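Local coordinates for protein transmembrane oligosaccharyl transferase (Archaeoglobus fulgidus, PDB 3WAJ) that is an archaeal membrane protein of the STT3 family, pairing a GT-C type transmembrane region with a mixed helix-and-sheet C-terminal part, here modelled with a zinc ion, at residues Y504-W509 with G769-F774; S585-A590 with A680-F685; K606-D611 with S691-I696. All blocks are in the same frame, centred on the assembly; numbering follows the deposited sequence.

Contact 1 of 3, residues Y504-W509 with G769-F774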
loop_
_atom_site.group_PDB
_atom_site.type_symbol
_atom_site.label_atom_id
_atom_site.label_comp_id
_atom_site.label_asym_id
_atom_site.label_seq_id
_atom_site.Cartn_x
_atom_site.Cartn_y
_atom_site.Cartn_z
ATOM N N TYR A 504 -15.718 4.481 -3.918
ATOM C CA TYR A 504 -15.833 3.947 -5.268
ATOM C C TYR A 504 -16.850 4.745 -6.070
ATOM O O TYR A 504 -16.606 5.056 -7.243
ATOM C CB TYR A 504 -16.171 2.449 -5.275
ATOM C CG TYR A 504 -16.204 1.857 -6.667
ATOM C CD1 TYR A 504 -15.059 1.307 -7.241
ATOM C CD2 TYR A 504 -17.388 1.854 -7.413
ATOM C CE1 TYR A 504 -15.087 0.772 -8.529
ATOM C CE2 TYR A 504 -17.431 1.323 -8.702
ATOM C CZ TYR A 504 -16.284 0.784 -9.254
ATOM O OH TYR A 504 -16.353 0.263 -10.518
ATOM N N ASP A 505 -17.977 5.098 -5.450
ATOM C CA ASP A 505 -19.006 5.872 -6.168
ATOM C C ASP A 505 -18.548 7.294 -6.453
ATOM O O ASP A 505 -18.828 7.840 -7.520
ATOM C CB ASP A 505 -20.340 5.887 -5.409
ATOM C CG ASP A 505 -21.067 4.563 -5.488
ATOM O OD1 ASP A 505 -20.643 3.722 -6.305
ATOM O OD2 ASP A 505 -22.058 4.365 -4.738
ATOM N N ALA A 506 -17.840 7.885 -5.495
ATOM C CA ALA A 506 -17.323 9.240 -5.677
ATOM C C ALA A 506 -16.414 9.298 -6.911
ATOM O O ALA A 506 -16.514 10.198 -7.733
ATOM C CB ALA A 506 -16.579 9.715 -4.427
ATOM N N LEU A 507 -15.547 8.304 -7.054
ATOM C CA LEU A 507 -14.615 8.271 -8.179
ATOM C C LEU A 507 -15.285 7.954 -9.521
ATOM O O LEU A 507 -14.945 8.573 -10.526
ATOM C CB LEU A 507 -13.458 7.314 -7.886
ATOM C CG LEU A 507 -12.763 7.792 -6.623
ATOM C CD1 LEU A 507 -11.704 6.811 -6.170
ATOM C CD2 LEU A 507 -12.180 9.180 -6.876
ATOM N N THR A 508 -16.235 7.012 -9.546
ATOM C CA THR A 508 -16.983 6.776 -10.789
ATOM C C THR A 508 -17.738 8.033 -11.159
ATOM O O THR A 508 -17.828 8.386 -12.332
ATOM C CB THR A 508 -17.974 5.591 -10.745
ATOM O OG1 THR A 508 -18.879 5.766 -9.655
ATOM C CG2 THR A 508 -17.240 4.263 -10.620
ATOM N N TRP A 509 -18.279 8.715 -10.154
ATOM C CA TRP A 509 -18.938 9.996 -10.394
ATOM C C TRP A 509 -17.968 10.980 -11.046
ATOM O O TRP A 509 -18.295 11.621 -12.043
ATOM C CB TRP A 509 -19.480 10.593 -9.091
ATOM C CG TRP A 509 -20.185 11.904 -9.316
ATOM C CD1 TRP A 509 -21.515 12.084 -9.613
ATOM C CD2 TRP A 509 -19.598 13.224 -9.292
ATOM N NE1 TRP A 509 -21.784 13.425 -9.770
ATOM C CE2 TRP A 509 -20.632 14.147 -9.580
ATOM C CE3 TRP A 509 -18.299 13.707 -9.064
ATOM C CZ2 TRP A 509 -20.412 15.536 -9.635
ATOM C CZ3 TRP A 509 -18.077 15.087 -9.111
ATOM C CH2 TRP A 509 -19.132 15.986 -9.394
ATOM N N GLY A 769 -20.721 13.779 4.557
ATOM C CA GLY A 769 -20.294 12.702 3.679
ATOM C C GLY A 769 -18.883 12.221 3.985
ATOM O O GLY A 769 -17.962 13.029 4.251
ATOM N N TYR A 770 -18.712 10.901 3.929
ATOM C CA TYR A 770 -17.403 10.259 4.094
ATOM C C TYR A 770 -16.387 10.834 3.099
ATOM O O TYR A 770 -15.253 11.157 3.466
ATOM C CB TYR A 770 -17.547 8.755 3.861
ATOM C CG TYR A 770 -16.402 7.900 4.365
ATOM C CD1 TYR A 770 -16.585 7.032 5.429
ATOM C CD2 TYR A 770 -15.146 7.925 3.752
ATOM C CE1 TYR A 770 -15.552 6.222 5.882
ATOM C CE2 TYR A 770 -14.107 7.121 4.208
ATOM C CZ TYR A 770 -14.322 6.280 5.277
ATOM O OH TYR A 770 -13.313 5.484 5.748
ATOM N N VAL A 771 -16.804 10.949 1.840
ATOM C CA VAL A 771 -15.939 11.483 0.792
ATOM C C VAL A 771 -16.534 12.768 0.240
ATOM O O VAL A 771 -17.727 12.824 -0.039
ATOM C CB VAL A 771 -15.761 10.480 -0.360
ATOM C CG1 VAL A 771 -14.774 11.033 -1.393
ATOM C CG2 VAL A 771 -15.266 9.151 0.168
ATOM N N LYS A 772 -15.704 13.799 0.097
ATOM C CA LYS A 772 -16.138 15.070 -0.485
ATOM C C LYS A 772 -15.218 15.484 -1.629
ATOM O O LYS A 772 -14.007 15.312 -1.547
ATOM C CB LYS A 772 -16.199 16.171 0.579
ATOM C CG LYS A 772 -17.283 15.956 1.611
ATOM C CD LYS A 772 -17.131 16.966 2.731
ATOM C CE LYS A 772 -17.853 16.514 3.983
ATOM N NZ LYS A 772 -17.969 17.644 4.928
ATOM N N ILE A 773 -15.806 16.021 -2.692
ATOM C CA ILE A 773 -15.038 16.501 -3.832
ATOM C C ILE A 773 -15.216 18.010 -4.000
ATOM O O ILE A 773 -16.333 18.525 -4.001
ATOM C CB ILE A 773 -15.479 15.795 -5.117
ATOM C CG1 ILE A 773 -15.288 14.291 -4.975
ATOM C CG2 ILE A 773 -14.709 16.299 -6.329
ATOM C CD1 ILE A 773 -15.828 13.503 -6.165
ATOM N N PHE A 774 -14.113 18.720 -4.157
ATOM C CA PHE A 774 -14.164 20.151 -4.394
ATOM C C PHE A 774 -13.522 20.494 -5.742
ATOM O O PHE A 774 -12.641 19.772 -6.226
ATOM C CB PHE A 774 -13.429 20.886 -3.277
ATOM C CG PHE A 774 -13.993 20.623 -1.908
ATOM C CD1 PHE A 774 -14.852 21.543 -1.310
ATOM C CD2 PHE A 774 -13.669 19.457 -1.214
ATOM C CE1 PHE A 774 -15.396 21.310 -0.038
ATOM C CE2 PHE A 774 -14.204 19.216 0.067
ATOM C CZ PHE A 774 -15.070 20.150 0.650
#
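Ala506 and Trp509, one turn apart on helix 501-513, meet Val771 and Ile773 of strand 771-776, both of which point toward the helix. The helix lies against one face of the mixed sheet and runs nearly along the strand: the two axes come within 9.1 Å and diverge by 22°. The tight part centres on Ile773. With CG1 anti to its own carbonyl carbon and chi2 extended at 175°, this side chain stretches its CD1 into the groove between the two helix residues. That methyl lies 3.7 Å from Ala506 O and 3.8 Å from Trp509 CE3, meeting the indole at a slant. Next to it, Ala506 CB sits 3.8 Å from Val771 CG1, where the CA atoms of these two residues are 7.0 Å apart.

The far side of the helix is looser. Tyr504, Asp505 and Thr508 make no contact with the strand and are partly exposed, although Tyr504 and Thr508 still rest on Val560 of helix 554-561. Trp509 itself is partly exposed, and its ring stacks with Tyr697 of the neighbouring strand. On the other face of the sheet, Lys772 forms a salt bridge with Asp686. No hydrogen bond joins the two segments, which implies that helix and strand are held here by the fit of apolar groups.

Contact 2 of 3, residues S585-A590 with A680-F685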
loop_
_atom_site.group_PDB
_atom_site.type_symbol
_atom_site.label_atom_id
_atom_site.label_comp_id
_atom_site.label_asym_id
_atom_site.label_seq_id
_atom_site.Cartn_x
_atom_site.Cartn_y
_atom_site.Cartn_z
ATOM N N SER A 585 0.777 16.910 1.369
ATOM C CA SER A 585 0.860 17.305 2.770
ATOM C C SER A 585 0.911 18.824 2.908
ATOM O O SER A 585 0.393 19.390 3.866
ATOM C CB SER A 585 2.048 16.642 3.487
ATOM O OG SER A 585 3.282 17.184 3.063
ATOM N N SER A 586 1.515 19.491 1.939
ATOM C CA SER A 586 1.688 20.942 2.032
ATOM C C SER A 586 0.408 21.637 1.590
ATOM O O SER A 586 0.157 22.793 1.938
ATOM C CB SER A 586 2.879 21.400 1.188
ATOM O OG SER A 586 2.885 20.732 -0.055
ATOM N N PHE A 587 -0.413 20.930 0.821
ATOM C CA PHE A 587 -1.713 21.479 0.480
ATOM C C PHE A 587 -2.652 21.374 1.704
ATOM O O PHE A 587 -3.155 22.385 2.192
ATOM C CB PHE A 587 -2.286 20.813 -0.774
ATOM C CG PHE A 587 -3.646 21.325 -1.158
ATOM C CD1 PHE A 587 -3.780 22.501 -1.876
ATOM C CD2 PHE A 587 -4.802 20.642 -0.777
ATOM C CE1 PHE A 587 -5.044 23.000 -2.218
ATOM C CE2 PHE A 587 -6.071 21.127 -1.118
ATOM C CZ PHE A 587 -6.190 22.305 -1.835
ATOM N N PHE A 588 -2.845 20.168 2.227
ATOM C CA PHE A 588 -3.855 19.948 3.282
ATOM C C PHE A 588 -3.535 20.496 4.666
ATOM O O PHE A 588 -4.451 20.713 5.468
ATOM C CB PHE A 588 -4.264 18.468 3.383
ATOM C CG PHE A 588 -4.937 17.950 2.141
ATOM C CD1 PHE A 588 -6.258 18.283 1.858
ATOM C CD2 PHE A 588 -4.242 17.147 1.238
ATOM C CE1 PHE A 588 -6.890 17.817 0.687
ATOM C CE2 PHE A 588 -4.853 16.678 0.061
ATOM C CZ PHE A 588 -6.176 17.013 -0.217
ATOM N N THR A 589 -2.257 20.723 4.959
ATOM C CA THR A 589 -1.916 21.313 6.255
ATOM C C THR A 589 -1.592 22.789 6.125
ATOM O O THR A 589 -1.075 23.404 7.066
ATOM C CB THR A 589 -0.708 20.651 6.902
ATOM O OG1 THR A 589 0.444 20.974 6.127
ATOM C CG2 THR A 589 -0.884 19.121 7.001
ATOM N N ALA A 590 -1.852 23.338 4.944
ATOM C CA ALA A 590 -1.568 24.744 4.687
ATOM C C ALA A 590 -2.486 25.587 5.564
ATOM O O ALA A 590 -3.710 25.358 5.626
ATOM C CB ALA A 590 -1.766 25.076 3.224
ATOM N N ALA A 680 -9.167 21.135 7.380
ATOM C CA ALA A 680 -10.322 21.439 8.244
ATOM C C ALA A 680 -11.328 22.341 7.548
ATOM O O ALA A 680 -12.534 22.180 7.719
ATOM C CB ALA A 680 -9.897 22.037 9.582
ATOM N N LYS A 681 -10.824 23.310 6.789
ATOM C CA LYS A 681 -11.693 24.237 6.065
ATOM C C LYS A 681 -12.506 23.498 5.013
ATOM O O LYS A 681 -13.658 23.815 4.768
ATOM C CB LYS A 681 -10.858 25.334 5.399
ATOM C CG LYS A 681 -10.302 26.357 6.365
ATOM C CD LYS A 681 -9.356 27.316 5.676
ATOM C CE LYS A 681 -8.857 28.409 6.620
ATOM N NZ LYS A 681 -7.981 29.346 5.891
ATOM N N LEU A 682 -11.884 22.503 4.396
ATOM C CA LEU A 682 -12.531 21.712 3.364
ATOM C C LEU A 682 -13.500 20.686 3.961
ATOM O O LEU A 682 -14.701 20.703 3.690
ATOM C CB LEU A 682 -11.474 21.016 2.490
ATOM C CG LEU A 682 -10.781 21.945 1.484
ATOM C CD1 LEU A 682 -9.546 21.281 0.844
ATOM C CD2 LEU A 682 -11.777 22.375 0.405
ATOM N N HIS A 683 -12.987 19.790 4.791
ATOM C CA HIS A 683 -13.826 18.700 5.227
ATOM C C HIS A 683 -14.714 19.076 6.396
ATOM O O HIS A 683 -15.860 18.627 6.459
ATOM C CB HIS A 683 -13.028 17.433 5.532
ATOM C CG HIS A 683 -13.812 16.184 5.300
ATOM N ND1 HIS A 683 -13.569 15.343 4.234
ATOM C CD2 HIS A 683 -14.852 15.651 5.978
ATOM C CE1 HIS A 683 -14.429 14.337 4.277
ATOM N NE2 HIS A 683 -15.219 14.501 5.324
ATOM N N LEU A 684 -14.206 19.894 7.317
ATOM C CA LEU A 684 -14.977 20.196 8.526
ATOM C C LEU A 684 -15.931 21.359 8.284
ATOM O O LEU A 684 -17.105 21.272 8.614
ATOM C CB LEU A 684 -14.072 20.459 9.734
ATOM C CG LEU A 684 -14.770 20.443 11.104
ATOM C CD1 LEU A 684 -14.026 19.563 12.081
ATOM C CD2 LEU A 684 -14.947 21.849 11.681
ATOM N N PHE A 685 -15.437 22.433 7.676
ATOM C CA PHE A 685 -16.284 23.592 7.386
ATOM C C PHE A 685 -16.940 23.547 5.998
ATOM O O PHE A 685 -17.575 24.523 5.584
ATOM C CB PHE A 685 -15.485 24.901 7.560
ATOM C CG PHE A 685 -14.949 25.109 8.956
ATOM C CD1 PHE A 685 -15.777 25.564 9.977
ATOM C CD2 PHE A 685 -13.625 24.850 9.246
ATOM C CE1 PHE A 685 -15.285 25.757 11.264
ATOM C CE2 PHE A 685 -13.129 25.039 10.526
ATOM C CZ PHE A 685 -13.962 25.494 11.536
HETATM O O HOH W 1 -6.036 27.301 5.232
#
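Phe587 and Phe588, at the C-terminal end of helix 584-588, close on Leu682 of helix 678-684 in a small buried helix-helix contact. Ahead of them, Ser585 fastens the last turn. Its carbonyl oxygen takes two donors from opposite faces of its plane: Thr589 OG1 at 2.8 Å and Thr589 N at 3.2 Å from Ser585 O. Ser586 OG turns back to the carbonyls of Val581 and Gly583, which ties the helix to the chain leading into it.

Phe587 follows, with CG anti to its backbone N (chi1 179°), a setting that carries the ring toward the second helix. Its CE2 lies 4.0 Å from Leu682 CD1, the two side chains crossing at about a right angle. The same ring presents its edge to its neighbour, with Phe587 CD2 standing 3.7 Å above the centre of the Phe588 ring. Phe588 touches the leucine more lightly, CE1 to Leu682 CD1 being 4.4 Å, and leans on Met614 as well. Thr589 is where the backbone leaves helical geometry. Opposite, residues 680-684 of helix 678-684 form a wider pi-type turn, in which Ala680 O accepts from both Leu684 N and Phe685 N. The last residue, Ala590, completes the contact through water: a single molecule accepts from Lys681 NZ at 2.9 Å and donates to Ala590 O at 3.1 Å.

Contact 3 of 3, residues K606-D611 with S691-I696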
loop_
_atom_site.group_PDB
_atom_site.type_symbol
_atom_site.label_atom_id
_atom_site.label_comp_id
_atom_site.label_asym_id
_atom_site.label_seq_id
_atom_site.Cartn_x
_atom_site.Cartn_y
_atom_site.Cartn_z
ATOM N N LYS A 606 -7.162 20.906 -10.255
ATOM C CA LYS A 606 -8.491 21.411 -10.521
ATOM C C LYS A 606 -9.535 20.787 -9.568
ATOM O O LYS A 606 -10.612 21.348 -9.342
ATOM C CB LYS A 606 -8.868 21.165 -11.982
ATOM C CG LYS A 606 -10.136 21.889 -12.373
ATOM C CD LYS A 606 -10.606 21.592 -13.805
ATOM C CE LYS A 606 -11.647 22.657 -14.204
ATOM N NZ LYS A 606 -12.594 22.155 -15.226
ATOM N N TYR A 607 -9.214 19.631 -9.003
ATOM C CA TYR A 607 -10.105 19.000 -8.028
ATOM C C TYR A 607 -9.362 18.541 -6.799
ATOM O O TYR A 607 -8.202 18.123 -6.871
ATOM C CB TYR A 607 -10.869 17.822 -8.637
ATOM C CG TYR A 607 -11.698 18.260 -9.802
ATOM C CD1 TYR A 607 -12.964 18.794 -9.600
ATOM C CD2 TYR A 607 -11.199 18.197 -11.100
ATOM C CE1 TYR A 607 -13.731 19.225 -10.652
ATOM C CE2 TYR A 607 -11.961 18.625 -12.174
ATOM C CZ TYR A 607 -13.229 19.145 -11.938
ATOM O OH TYR A 607 -14.011 19.587 -12.978
ATOM N N VAL A 608 -10.051 18.645 -5.670
ATOM C CA VAL A 608 -9.554 18.162 -4.392
ATOM C C VAL A 608 -10.519 17.053 -3.957
ATOM O O VAL A 608 -11.737 17.220 -4.054
ATOM C CB VAL A 608 -9.581 19.287 -3.331
ATOM C CG1 VAL A 608 -8.950 18.817 -2.020
ATOM C CG2 VAL A 608 -8.894 20.560 -3.845
ATOM N N VAL A 609 -9.986 15.923 -3.500
ATOM C CA VAL A 609 -10.815 14.878 -2.904
ATOM C C VAL A 609 -10.380 14.646 -1.458
ATOM O O VAL A 609 -9.208 14.330 -1.185
ATOM C CB VAL A 609 -10.733 13.551 -3.673
ATOM C CG1 VAL A 609 -11.671 12.522 -3.036
ATOM C CG2 VAL A 609 -11.060 13.746 -5.167
ATOM N N SER A 610 -11.320 14.808 -0.528
ATOM C CA SER A 610 -11.005 14.718 0.893
ATOM C C SER A 610 -11.945 13.754 1.583
ATOM O O SER A 610 -13.158 13.736 1.309
ATOM C CB SER A 610 -11.090 16.112 1.539
ATOM O OG SER A 610 -11.136 16.044 2.955
ATOM N N ASP A 611 -11.402 12.948 2.491
ATOM C CA ASP A 611 -12.258 11.995 3.190
ATOM C C ASP A 611 -12.206 12.129 4.710
ATOM O O ASP A 611 -11.437 12.924 5.245
ATOM C CB ASP A 611 -12.051 10.547 2.708
ATOM C CG ASP A 611 -10.890 9.843 3.378
ATOM O OD1 ASP A 611 -9.991 10.499 3.972
ATOM O OD2 ASP A 611 -10.875 8.597 3.276
ATOM N N SER A 691 -12.048 31.108 -1.037
ATOM C CA SER A 691 -12.396 31.908 -2.213
ATOM C C SER A 691 -12.380 31.125 -3.513
ATOM O O SER A 691 -13.135 31.434 -4.437
ATOM C CB SER A 691 -11.438 33.087 -2.341
ATOM O OG SER A 691 -11.704 34.049 -1.357
ATOM N N HIS A 692 -11.519 30.112 -3.569
ATOM C CA HIS A 692 -11.170 29.434 -4.810
ATOM C C HIS A 692 -11.563 27.963 -4.826
ATOM O O HIS A 692 -11.087 27.201 -5.668
ATOM C CB HIS A 692 -9.662 29.553 -5.050
ATOM C CG HIS A 692 -9.183 30.969 -5.135
ATOM N ND1 HIS A 692 -9.452 31.779 -6.219
ATOM C CD2 HIS A 692 -8.475 31.725 -4.264
ATOM C CE1 HIS A 692 -8.919 32.971 -6.015
ATOM N NE2 HIS A 692 -8.325 32.965 -4.835
ATOM N N TYR A 693 -12.420 27.554 -3.895
ATOM C CA TYR A 693 -12.856 26.156 -3.830
ATOM C C TYR A 693 -14.346 26.101 -3.571
ATOM O O TYR A 693 -14.861 26.906 -2.801
ATOM C CB TYR A 693 -12.095 25.404 -2.722
ATOM C CG TYR A 693 -10.620 25.408 -2.971
ATOM C CD1 TYR A 693 -10.011 24.337 -3.582
ATOM C CD2 TYR A 693 -9.843 26.508 -2.646
ATOM C CE1 TYR A 693 -8.655 24.346 -3.852
ATOM C CE2 TYR A 693 -8.477 26.535 -2.924
ATOM C CZ TYR A 693 -7.896 25.450 -3.519
ATOM O OH TYR A 693 -6.550 25.462 -3.789
ATOM N N ARG A 694 -15.040 25.165 -4.216
ATOM C CA ARG A 694 -16.479 24.956 -3.984
ATOM C C ARG A 694 -16.697 23.458 -3.894
ATOM O O ARG A 694 -15.974 22.688 -4.541
ATOM C CB ARG A 694 -17.328 25.557 -5.125
ATOM C CG ARG A 694 -16.907 25.126 -6.543
ATOM C CD ARG A 694 -17.876 25.639 -7.579
ATOM N NE ARG A 694 -17.545 25.247 -8.951
ATOM C CZ ARG A 694 -18.200 25.674 -10.031
ATOM N NH1 ARG A 694 -19.216 26.511 -9.904
ATOM N NH2 ARG A 694 -17.836 25.271 -11.234
ATOM N N MET A 695 -17.658 23.025 -3.090
ATOM C CA MET A 695 -17.984 21.608 -3.062
ATOM C C MET A 695 -18.810 21.299 -4.309
ATOM O O MET A 695 -19.634 22.115 -4.727
ATOM C CB MET A 695 -18.752 21.273 -1.788
ATOM C CG MET A 695 -19.241 19.831 -1.677
ATOM S SD MET A 695 -19.663 19.469 0.028
ATOM C CE MET A 695 -20.899 18.285 -0.289
ATOM N N ILE A 696 -18.580 20.142 -4.921
ATOM C CA ILE A 696 -19.370 19.776 -6.096
ATOM C C ILE A 696 -20.120 18.466 -5.919
ATOM O O ILE A 696 -21.072 18.185 -6.660
ATOM C CB ILE A 696 -18.525 19.721 -7.374
ATOM C CG1 ILE A 696 -17.408 18.693 -7.236
ATOM C CG2 ILE A 696 -17.964 21.089 -7.694
ATOM C CD1 ILE A 696 -16.519 18.602 -8.473
#
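Tyr607 meets Ile696, and Val608 meets Tyr693, across a mixed beta sheet in which strands 605-611 and 693-698 flank strand 771-776 without pairing with each other. Because that strand lies between them, the nearest CA atoms, those of Val608 and Tyr693, are still 8.7 Å apart and side chains alone make the contact. On the sheet face that carries helix 501-513, Ile696 CD1 reaches to 3.6 Å from Tyr607 CE1. Its CG1 stands between the backbone N and the carbonyl carbon (chi1 60°), and the extended chain beyond brings the methyl to the tyrosine, the two side chains crossing at about a right angle. On the other face, Val608 CG2 comes 3.8 Å from Tyr693 CE1, again crossing the aromatic side chain nearly squarely.

The next shell fixes these groups. Both phenols have partners outside the two strands: Tyr607 OH bonds to Tyr832 OH, and Tyr693 OH to Glu597 OE2 of helix 593-602, which would hold each ring at its far end. On its own face of the sheet Ile696 also packs on Ile773 and, from helix 501-513, on Trp509, while backbone bonds from Val608 to Phe774 and from Ile696 to Ile773 stitch both strands to the one between. Further out, Arg694 forms salt bridges to Glu775 and Glu855. Where strand 605-611 ends, Asp611 takes the N-cap of the following helix, its OD1 accepting from Met614 N.

In the fold
All three contacts are buried, and contact 1 and contact 3 share one sheet: contact 1 lays helix 501-513 on strand 771-776, while contact 3 bridges that same strand from its two neighbours. Contact 2 joins two helices over the face of the sheet opposite helix 501-513. His683 ties it to the others, with its ND1 2.8 Å from Ser610 OG and its carbonyl oxygen 2.8 Å from Lys772 NZ. Direct contacts are apolar throughout, but the settings differ: contact 1 has its partly exposed tryptophan, contact 2 adds a water bridge, and contact 3 has tyrosines whose hydroxyls are satisfied from outside.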